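Local coordinates for regulatory protein RecX (Lactobacillus reuteri, PDB 3D5L) that probably modulates the activity of RecA, the recombinase of DNA repair, as a member of the RecX family, at residues P29-E32 / S33-I36; I88-P91 / E92-E96; K100-G104 / Q105-D109. All coordinates share one frame; numbering follows the deposited sequence.

The three contacts follow one another along the chain, each at a place where a helix starts or stops. Interaction 1 turns the edge strand 25-31 into helix 32-37. Interaction 2 starts helix 92-104 and interaction 3 ends it, so these two share one helix and their centres lie about 16 Å apart; they touch where Glu96 OE2 comes within 4.1 Å of Arg103 NH2, as packing. The centres of interactions 1 and 3 are about 20 Å apart, with nearest atoms about 4 Å apart but no touch. All three have side chains resting on the long helix 48-71, which runs past all of them.

Interaction 1. Residues P29-E32 / S33-I36; sequences PVAE and SVLI
Ala31 O takes the backbone N of Leu35 at 3.1 Å, in the carbonyl plane, as strand 25-31 gives way directly to helix 32-37. Ala31 sits at the N-cap position, and the same carbonyl oxygen receives a second, weak bond from Val34 N. One residue on, Glu32 O accepts Ile36 N at 2.9 Å, with a C=O...N angle of 163° that puts the donor almost in line with the carbonyl.

The buried side chain of Val30 spreads its two methyls over the new helix. CG1 meets Val34 CG1 at 4.1 Å, while CG2 reaches Leu35 CD1 at the same 4.1 Å separation; Val30 crosses both partners at about a right angle. Val34 has CG1 anti to its own N (chi1 175°), which sends that methyl to Val30 and lets CG2 lie 4.3 Å from Ala31 CB. On the outer surface Glu32 and Ile36 run side by side, the extended acid bringing OE2 to 4.1 Å from Ile36 CD1.

Around the turn, Val30 is backbone-bonded to Tyr18 of the antiparallel strand 17-22, and Glu32 to Gly16 just before that strand; Asp58 OD1, from helix 48-71, accepts a hydrogen bond from Ala31 N. Val30 and Val34 both pack on Ile54, so the short helix and the sheet edge are seated together on helix 48-71.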
loop_
_atom_site.group_PDB
_atom_site.type_symbol
_atom_site.label_atom_id
_atom_site.label_comp_id
_atom_site.label_asym_id
_atom_site.label_seq_id
_atom_site.Cartn_x
_atom_site.Cartn_y
_atom_site.Cartn_z
ATOM N N PRO A 29 29.712 -3.245 7.792
ATOM C CA PRO A 29 28.700 -2.512 8.544
ATOM C C PRO A 29 27.466 -3.384 8.734
ATOM O O PRO A 29 27.210 -4.304 7.952
ATOM C CB PRO A 29 28.417 -1.351 7.630
ATOM C CG PRO A 29 28.311 -2.075 6.308
ATOM C CD PRO A 29 29.464 -3.097 6.348
ATOM N N VAL A 30 26.701 -3.098 9.776
ATOM C CA VAL A 30 25.498 -3.858 10.034
ATOM C C VAL A 30 24.430 -2.929 10.563
ATOM O O VAL A 30 24.724 -2.032 11.344
ATOM C CB VAL A 30 25.745 -4.984 11.069
ATOM C CG1 VAL A 30 26.529 -6.116 10.429
ATOM C CG2 VAL A 30 26.520 -4.438 12.261
ATOM N N ALA A 31 23.199 -3.126 10.106
ATOM C CA ALA A 31 22.081 -2.335 10.583
ATOM C C ALA A 31 21.955 -2.761 12.042
ATOM O O ALA A 31 22.477 -3.809 12.433
ATOM C CB ALA A 31 20.789 -2.694 9.805
ATOM N N GLU A 32 21.267 -1.967 12.848
ATOM C CA GLU A 32 21.103 -2.319 14.245
ATOM C C GLU A 32 20.425 -3.686 14.407
ATOM O O GLU A 32 20.903 -4.517 15.172
ATOM C CB GLU A 32 20.286 -1.246 14.964
ATOM C CG GLU A 32 20.402 -1.315 16.470
ATOM C CD GLU A 32 19.546 -0.275 17.162
ATOM O OE1 GLU A 32 19.586 0.902 16.738
ATOM O OE2 GLU A 32 18.843 -0.634 18.133
ATOM N N SER A 33 19.323 -3.918 13.688
ATOM C CA SER A 33 18.582 -5.184 13.781
ATOM C C SER A 33 19.428 -6.416 13.468
ATOM O O SER A 33 19.159 -7.505 13.978
ATOM C CB SER A 33 17.349 -5.174 12.852
ATOM O OG SER A 33 17.683 -5.478 11.500
ATOM N N VAL A 34 20.435 -6.251 12.616
ATOM C CA VAL A 34 21.314 -7.364 12.261
ATOM C C VAL A 34 22.336 -7.566 13.374
ATOM O O VAL A 34 22.736 -8.693 13.682
ATOM C CB VAL A 34 22.064 -7.086 10.951
ATOM C CG1 VAL A 34 23.063 -8.198 10.675
ATOM C CG2 VAL A 34 21.067 -6.962 9.811
ATOM N N LEU A 35 22.757 -6.459 13.969
ATOM C CA LEU A 35 23.717 -6.505 15.059
ATOM C C LEU A 35 23.078 -7.266 16.213
ATOM O O LEU A 35 23.741 -8.047 16.897
ATOM C CB LEU A 35 24.074 -5.089 15.494
ATOM C CG LEU A 35 25.014 -4.986 16.688
ATOM C CD1 LEU A 35 26.172 -4.067 16.334
ATOM C CD2 LEU A 35 24.246 -4.470 17.905
ATOM N N ILE A 36 21.781 -7.043 16.408
ATOM C CA ILE A 36 21.031 -7.708 17.470
ATOM C C ILE A 36 20.727 -9.152 17.080
ATOM O O ILE A 36 20.889 -10.068 17.884
ATOM C CB ILE A 36 19.692 -7.000 17.738
ATOM C CG1 ILE A 36 19.943 -5.562 18.201
ATOM C CG2 ILE A 36 18.898 -7.775 18.780
ATOM C CD1 ILE A 36 18.690 -4.713 18.256
#

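Interaction 2. Residues I88-P91 / E92-E96; sequences IDTP and EEFVE
Pro91 O accepts the backbone N of Phe94 at 2.9 Å where the loop passes into helix 92-104, with the donor 50° out of the carbonyl plane. The proline ring lies against one face of the Phe94 ring. Pro91 CB stands 3.9 Å from the centroid of that ring and 20° off its normal, a CH-pi contact, while Pro91 CD comes to 3.4 Å from Phe94 CD2. Phe94 CG is turned back beside its own N (chi1 -60°), which brings the ring to the proline. Thr90 CG2 meets the ring at its edge and packs 3.7 Å from Phe94 CB. Its hydroxyl OG1 is hydrogen-bonded to Leu85 O at the end of the preceding helix, whose Schellman motif has Asp89 as its C' residue. Glu93 bends so that OE1 lies 3.7 Å from Pro91 CB. A serine in place of Phe94 would probably deprive the proline of its aromatic partner and open a gap beside Thr90, as well as beside Thr56, Gln59 and Gln60 of helix 48-71. Contact between the segments is mainly apolar and CH-pi, with one backbone hydrogen bond, so the fit of proline on ring depends on shape rather than on charge pairing.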
loop_
_atom_site.group_PDB
_atom_site.type_symbol
_atom_site.label_atom_id
_atom_site.label_comp_id
_atom_site.label_asym_id
_atom_site.label_seq_id
_atom_site.Cartn_x
_atom_site.Cartn_y
_atom_site.Cartn_z
ATOM N N ILE A 88 12.818 -1.665 -6.728
ATOM C CA ILE A 88 14.235 -1.496 -6.396
ATOM C C ILE A 88 14.967 -2.838 -6.374
ATOM O O ILE A 88 15.954 -3.024 -5.660
ATOM C CB ILE A 88 14.433 -0.762 -5.037
ATOM C CG1 ILE A 88 13.903 -1.609 -3.884
ATOM C CG2 ILE A 88 13.719 0.582 -5.076
ATOM C CD1 ILE A 88 14.239 -1.042 -2.503
ATOM N N ASP A 89 14.452 -3.762 -7.180
ATOM C CA ASP A 89 14.990 -5.103 -7.336
ATOM C C ASP A 89 15.398 -5.802 -6.039
ATOM O O ASP A 89 16.562 -6.144 -5.831
ATOM C CB ASP A 89 16.171 -5.075 -8.305
ATOM C CG ASP A 89 16.567 -6.462 -8.771
ATOM O OD1 ASP A 89 15.675 -7.229 -9.213
ATOM O OD2 ASP A 89 17.772 -6.783 -8.699
ATOM N N THR A 90 14.427 -6.033 -5.172
ATOM C CA THR A 90 14.700 -6.703 -3.917
ATOM C C THR A 90 14.628 -8.210 -4.150
ATOM O O THR A 90 13.750 -8.689 -4.872
ATOM C CB THR A 90 13.662 -6.297 -2.855
ATOM O OG1 THR A 90 13.710 -4.877 -2.669
ATOM C CG2 THR A 90 13.941 -6.980 -1.533
ATOM N N PRO A 91 15.570 -8.977 -3.568
ATOM C CA PRO A 91 15.516 -10.429 -3.765
ATOM C C PRO A 91 14.109 -10.912 -3.403
ATOM O O PRO A 91 13.528 -10.471 -2.406
ATOM C CB PRO A 91 16.592 -10.930 -2.819
ATOM C CG PRO A 91 17.637 -9.852 -2.962
ATOM C CD PRO A 91 16.816 -8.587 -2.883
ATOM N N GLU A 92 13.560 -11.803 -4.225
ATOM C CA GLU A 92 12.204 -12.307 -4.027
ATOM C C GLU A 92 11.985 -13.047 -2.712
ATOM O O GLU A 92 10.847 -13.182 -2.249
ATOM C CB GLU A 92 11.816 -13.199 -5.208
ATOM C CG GLU A 92 10.336 -13.527 -5.292
ATOM C CD GLU A 92 9.446 -12.284 -5.251
ATOM O OE1 GLU A 92 9.642 -11.349 -6.073
ATOM O OE2 GLU A 92 8.536 -12.257 -4.392
ATOM N N GLU A 93 13.064 -13.527 -2.104
ATOM C CA GLU A 93 12.921 -14.237 -0.841
ATOM C C GLU A 93 12.754 -13.235 0.312
ATOM O O GLU A 93 12.428 -13.628 1.430
ATOM C CB GLU A 93 14.131 -15.154 -0.581
ATOM C CG GLU A 93 15.470 -14.427 -0.496
ATOM C CD GLU A 93 16.239 -14.467 -1.800
ATOM O OE1 GLU A 93 15.588 -14.486 -2.871
ATOM O OE2 GLU A 93 17.494 -14.475 -1.752
ATOM N N PHE A 94 12.977 -11.947 0.038
ATOM C CA PHE A 94 12.834 -10.918 1.077
ATOM C C PHE A 94 11.440 -10.297 1.121
ATOM O O PHE A 94 11.039 -9.744 2.147
ATOM C CB PHE A 94 13.822 -9.751 0.884
ATOM C CG PHE A 94 15.267 -10.140 0.928
ATOM C CD1 PHE A 94 15.672 -11.334 1.509
ATOM C CD2 PHE A 94 16.235 -9.280 0.426
ATOM C CE1 PHE A 94 17.010 -11.663 1.589
ATOM C CE2 PHE A 94 17.583 -9.604 0.505
ATOM C CZ PHE A 94 17.970 -10.797 1.088
ATOM N N VAL A 95 10.723 -10.369 0.004
ATOM C CA VAL A 95 9.393 -9.778 -0.103
ATOM C C VAL A 95 8.437 -10.159 1.024
ATOM O O VAL A 95 8.038 -9.310 1.827
ATOM C CB VAL A 95 8.716 -10.145 -1.453
ATOM C CG1 VAL A 95 7.340 -9.494 -1.537
ATOM C CG2 VAL A 95 9.586 -9.700 -2.615
ATOM N N GLU A 96 8.067 -11.435 1.067
ATOM C CA GLU A 96 7.137 -11.934 2.072
ATOM C C GLU A 96 7.580 -11.642 3.513
ATOM O O GLU A 96 6.752 -11.266 4.336
ATOM C CB GLU A 96 6.909 -13.443 1.864
ATOM C CG GLU A 96 5.636 -13.990 2.517
ATOM C CD GLU A 96 4.366 -13.237 2.099
ATOM O OE1 GLU A 96 4.100 -13.116 0.875
ATOM O OE2 GLU A 96 3.634 -12.765 3.004
#

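Interaction 3. Residues K100-G104 / Q105-D109; sequences KKLRG and QQLID
Leu102, in the last turn of helix 92-104, meets Leu107, just beyond it, at about a right angle, with Leu102 CD2 3.7 Å from Leu107 CD1. Beside them Ile108 folds back over the last turn: its CG1, set between the backbone N and the carbonyl carbon (chi1 56°), lies 3.8 Å from Arg103 CA, and CD1 comes 4.2 Å from Leu102 CB.

A Schellman motif positions these side chains. Gln106 takes a positive phi of 47°, and its N binds Arg103 O at 2.7 Å, approaching from above the carbonyl plane. The next donor, Leu107 N, reaches back to Leu102 O at 2.9 Å in a nearly straight bond, N-H...O 172°. Gln105 N still keeps a helical bond to Lys101 O at 3.1 Å, supplemented by a weak one to Leu102 O. Three carbonyls of the last turn, those of Lys101, Leu102 and Arg103, thus find donors in residues 105-107, and the chain is bent sharply enough to bring Leu107 and Ile108 back alongside Leu102 and Arg103.

Further out, Arg103 NH2 makes a salt bridge with Glu78 OE1, and Lys101 lies in a cation-pi contact with Tyr64. Leu102 packs on Tyr64 and Leu71, and Leu107 on Leu68, all of helix 48-71; Leu102 and Ile108 also share Ile81 of helix 78-87. Asp109, at the N-cap of helix 110-124, leads the chain into that helix.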
loop_
_atom_site.group_PDB
_atom_site.type_symbol
_atom_site.label_atom_id
_atom_site.label_comp_id
_atom_site.label_asym_id
_atom_site.label_seq_id
_atom_site.Cartn_x
_atom_site.Cartn_y
_atom_site.Cartn_z
ATOM N N LYS A 100 5.572 -9.196 5.999
ATOM C CA LYS A 100 5.189 -9.755 7.286
ATOM C C LYS A 100 5.704 -8.874 8.413
ATOM O O LYS A 100 4.969 -8.574 9.356
ATOM C CB LYS A 100 5.767 -11.161 7.451
ATOM C CG LYS A 100 5.346 -11.845 8.736
ATOM C CD LYS A 100 6.034 -13.192 8.892
ATOM C CE LYS A 100 5.624 -13.885 10.190
ATOM N NZ LYS A 100 6.324 -15.191 10.347
ATOM N N LYS A 101 6.967 -8.468 8.322
ATOM C CA LYS A 101 7.543 -7.620 9.352
ATOM C C LYS A 101 6.856 -6.263 9.421
ATOM O O LYS A 101 6.591 -5.752 10.508
ATOM C CB LYS A 101 9.048 -7.426 9.135
ATOM C CG LYS A 101 9.651 -6.444 10.141
ATOM C CD LYS A 101 11.180 -6.489 10.214
ATOM C CE LYS A 101 11.662 -5.590 11.364
ATOM N NZ LYS A 101 13.146 -5.583 11.553
ATOM N N LEU A 102 6.568 -5.673 8.264
ATOM C CA LEU A 102 5.898 -4.378 8.232
ATOM C C LEU A 102 4.478 -4.534 8.752
ATOM O O LEU A 102 3.962 -3.673 9.459
ATOM C CB LEU A 102 5.852 -3.834 6.802
ATOM C CG LEU A 102 7.145 -3.259 6.227
ATOM C CD1 LEU A 102 6.980 -3.095 4.719
ATOM C CD2 LEU A 102 7.467 -1.926 6.906
ATOM N N ARG A 103 3.855 -5.646 8.388
ATOM C CA ARG A 103 2.493 -5.941 8.802
ATOM C C ARG A 103 2.462 -6.098 10.325
ATOM O O ARG A 103 1.587 -5.554 11.004
ATOM C CB ARG A 103 2.028 -7.228 8.115
ATOM C CG ARG A 103 0.533 -7.343 7.913
ATOM C CD ARG A 103 0.204 -8.666 7.244
ATOM N NE ARG A 103 0.458 -8.677 5.803
ATOM C CZ ARG A 103 1.017 -9.697 5.156
ATOM N NH1 ARG A 103 1.393 -10.784 5.825
ATOM N NH2 ARG A 103 1.178 -9.644 3.838
ATOM N N GLY A 104 3.432 -6.836 10.853
ATOM C CA GLY A 104 3.519 -7.032 12.289
ATOM C C GLY A 104 3.670 -5.723 13.052
ATOM O O GLY A 104 3.163 -5.595 14.168
ATOM N N GLN A 105 4.371 -4.753 12.462
ATOM C CA GLN A 105 4.559 -3.448 13.098
ATOM C C GLN A 105 3.403 -2.554 12.683
ATOM O O GLN A 105 3.352 -1.369 13.023
ATOM C CB GLN A 105 5.880 -2.814 12.658
ATOM C CG GLN A 105 7.136 -3.589 13.051
ATOM C CD GLN A 105 7.291 -3.747 14.559
ATOM O OE1 GLN A 105 6.575 -4.525 15.195
ATOM N NE2 GLN A 105 8.229 -3.006 15.136
ATOM N N GLN A 106 2.477 -3.158 11.945
ATOM C CA GLN A 106 1.295 -2.490 11.422
ATOM C C GLN A 106 1.595 -1.147 10.771
ATOM O O GLN A 106 1.004 -0.112 11.105
ATOM C CB GLN A 106 0.229 -2.317 12.508
ATOM C CG GLN A 106 -1.185 -2.448 11.945
ATOM C CD GLN A 106 -1.385 -3.755 11.165
ATOM O OE1 GLN A 106 -1.199 -4.855 11.702
ATOM N NE2 GLN A 106 -1.760 -3.636 9.893
ATOM N N LEU A 107 2.524 -1.185 9.826
ATOM C CA LEU A 107 2.906 -0.003 9.086
ATOM C C LEU A 107 2.144 -0.037 7.766
ATOM O O LEU A 107 2.184 0.912 6.981
ATOM C CB LEU A 107 4.416 -0.002 8.881
ATOM C CG LEU A 107 5.153 0.049 10.223
ATOM C CD1 LEU A 107 6.657 -0.033 10.011
ATOM C CD2 LEU A 107 4.792 1.339 10.935
ATOM N N ILE A 108 1.458 -1.154 7.534
ATOM C CA ILE A 108 0.623 -1.330 6.353
ATOM C C ILE A 108 -0.719 -1.905 6.825
ATOM O O ILE A 108 -0.761 -2.725 7.742
ATOM C CB ILE A 108 1.265 -2.272 5.318
ATOM C CG1 ILE A 108 1.592 -3.620 5.945
ATOM C CG2 ILE A 108 2.517 -1.615 4.745
ATOM C CD1 ILE A 108 2.197 -4.606 4.945
ATOM N N ASP A 109 -1.812 -1.464 6.208
ATOM C CA ASP A 109 -3.142 -1.916 6.605
ATOM C C ASP A 109 -4.121 -1.680 5.458
ATOM O O ASP A 109 -4.640 -0.576 5.304
ATOM C CB ASP A 109 -3.578 -1.124 7.837
ATOM C CG ASP A 109 -4.839 -1.668 8.476
ATOM O OD1 ASP A 109 -5.461 -2.591 7.916
ATOM O OD2 ASP A 109 -5.214 -1.161 9.556
#